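Local coordinates for toxin protein (Yersinia entomophaga, PDB 6AQK) that probably acts as an ADP-ribosyltransferase toxin, carried at the C-terminus of an RHS protein and expected to transfer ADP-ribose from NAD+ to target molecules, at residues His44-Ile48 with Gln81-Gly85. Coordinates in Å, arbitrary orientation, origin at the centre of the assembly. Residues are numbered along the deposited sequence.
Sequences HYDSI and QKTLG
This is a loop-on-helix contact within the helical N-terminal part of the toxin domain: residues 44-48, in the connection between helices 27-39 and 51-63, lie against residues 81-85 of helix 74-90. The loop makes a type I beta turn from His44 to Ser47, with Tyr45 at phi/psi -60/-27 and Asp46 at -77/-9; Ser47 N donates to His44 O (2.8 Å), and His44 ND1 accepts from Asp46 N (3.0 Å). The nearest CA pair across the segments is Tyr45 CA and Gln81 CA, 6.6 Å apart. Gln81, extended with chi1 and chi2 both t, reaches the turn and donates from NE2 to Tyr45 O at 2.9 Å and a nearly linear 170°. The Tyr45 CA-CB bond points toward the helix; with chi1 p, one ring face meets Leu84 CB, 4.0 Å from the centroid and 8° off the normal, a CH-pi contact, and Gly85 N approaches Tyr45 CE1 to 3.6 Å. The Tyr45 hydroxyl hydrogen-bonds Asp88. A water bridges Asp46 OD1 (2.6 Å) and Gln81 O (2.8 Å), donating to both. Leu37 of helix 27-39 also touches Tyr45. The motif is a type I beta turn in a helix-helix connection, tied to a third helix by a side-chain-to-backbone hydrogen bond and a CH-pi contact.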
loop_
_atom_site.group_PDB
_atom_site.type_symbol
_atom_site.label_atom_id
_atom_site.label_comp_id
_atom_site.label_asym_id
_atom_site.label_seq_id
_atom_site.Cartn_x
_atom_site.Cartn_y
_atom_site.Cartn_z
ATOM N N HIS A 44 -13.531 -10.203 -3.133
ATOM C CA HIS A 44 -12.477 -11.082 -2.734
ATOM C C HIS A 44 -11.886 -11.714 -3.967
ATOM O O HIS A 44 -12.613 -12.142 -4.833
ATOM C CB HIS A 44 -12.971 -12.142 -1.754
ATOM C CG HIS A 44 -11.848 -12.852 -1.056
ATOM N ND1 HIS A 44 -11.184 -13.915 -1.619
ATOM C CD2 HIS A 44 -11.230 -12.601 0.119
ATOM C CE1 HIS A 44 -10.244 -14.329 -0.794
ATOM N NE2 HIS A 44 -10.240 -13.539 0.264
ATOM N N TYR A 45 -10.573 -11.816 -3.996
ATOM C CA TYR A 45 -9.828 -12.367 -5.157
ATOM C C TYR A 45 -10.208 -13.809 -5.490
ATOM O O TYR A 45 -9.996 -14.240 -6.641
ATOM C CB TYR A 45 -8.287 -12.315 -4.957
ATOM C CG TYR A 45 -7.727 -13.060 -3.773
ATOM C CD1 TYR A 45 -7.486 -14.433 -3.804
ATOM C CD2 TYR A 45 -7.435 -12.390 -2.595
ATOM C CE1 TYR A 45 -6.994 -15.118 -2.680
ATOM C CE2 TYR A 45 -6.902 -13.036 -1.499
ATOM C CZ TYR A 45 -6.716 -14.417 -1.541
ATOM O OH TYR A 45 -6.204 -14.985 -0.439
ATOM N N ASP A 46 -10.667 -14.548 -4.492
ATOM C CA ASP A 46 -11.226 -15.900 -4.768
ATOM C C ASP A 46 -12.639 -15.934 -5.352
ATOM O O ASP A 46 -13.049 -16.947 -5.804
ATOM C CB ASP A 46 -11.122 -16.793 -3.539
ATOM C CG ASP A 46 -9.732 -17.380 -3.384
ATOM O OD1 ASP A 46 -9.032 -17.544 -4.408
ATOM O OD2 ASP A 46 -9.303 -17.648 -2.256
ATOM N N SER A 47 -13.351 -14.819 -5.413
ATOM C CA SER A 47 -14.734 -14.834 -5.854
ATOM C C SER A 47 -14.879 -13.967 -7.090
ATOM O O SER A 47 -15.615 -13.005 -7.069
ATOM C CB SER A 47 -15.626 -14.329 -4.691
ATOM O OG SER A 47 -15.583 -12.899 -4.568
ATOM N N ILE A 48 -14.197 -14.291 -8.184
ATOM C CA ILE A 48 -14.283 -13.502 -9.408
ATOM C C ILE A 48 -15.207 -14.240 -10.369
ATOM O O ILE A 48 -14.814 -15.232 -10.935
ATOM C CB ILE A 48 -12.893 -13.253 -10.049
ATOM C CG1 ILE A 48 -12.026 -12.481 -9.040
ATOM C CG2 ILE A 48 -13.040 -12.531 -11.400
ATOM C CD1 ILE A 48 -10.559 -12.411 -9.367
ATOM N N GLN A 81 -3.952 -15.607 -8.993
ATOM C CA GLN A 81 -4.988 -15.923 -8.005
ATOM C C GLN A 81 -4.512 -16.954 -6.965
ATOM O O GLN A 81 -4.693 -16.770 -5.771
ATOM C CB GLN A 81 -6.289 -16.371 -8.737
ATOM C CG GLN A 81 -7.455 -16.611 -7.836
ATOM C CD GLN A 81 -8.651 -17.140 -8.577
ATOM O OE1 GLN A 81 -8.531 -18.166 -9.254
ATOM N NE2 GLN A 81 -9.801 -16.411 -8.513
ATOM N N LYS A 82 -3.885 -18.053 -7.413
ATOM C CA LYS A 82 -3.377 -19.047 -6.503
ATOM C C LYS A 82 -2.266 -18.481 -5.604
ATOM O O LYS A 82 -2.225 -18.782 -4.425
ATOM C CB LYS A 82 -2.853 -20.265 -7.287
ATOM C CG LYS A 82 -3.952 -20.963 -8.076
ATOM N N THR A 83 -1.413 -17.616 -6.152
ATOM C CA THR A 83 -0.281 -17.088 -5.396
ATOM C C THR A 83 -0.833 -16.213 -4.274
ATOM O O THR A 83 -0.360 -16.332 -3.173
ATOM C CB THR A 83 0.692 -16.336 -6.297
ATOM O OG1 THR A 83 1.349 -17.269 -7.147
ATOM C CG2 THR A 83 1.786 -15.727 -5.541
ATOM N N LEU A 84 -1.848 -15.400 -4.595
ATOM C CA LEU A 84 -2.509 -14.537 -3.573
ATOM C C LEU A 84 -3.062 -15.390 -2.442
ATOM O O LEU A 84 -2.840 -15.094 -1.285
ATOM C CB LEU A 84 -3.553 -13.609 -4.174
ATOM C CG LEU A 84 -3.037 -12.511 -5.081
ATOM C CD1 LEU A 84 -4.181 -11.849 -5.817
ATOM C CD2 LEU A 84 -2.201 -11.454 -4.333
ATOM N N GLY A 85 -3.711 -16.500 -2.817
ATOM C CA GLY A 85 -4.178 -17.551 -1.923
ATOM C C GLY A 85 -3.113 -18.119 -1.030
ATOM O O GLY A 85 -3.275 -18.152 0.216
HETATM O O HOH W 1 -6.583 -18.382 -4.559
#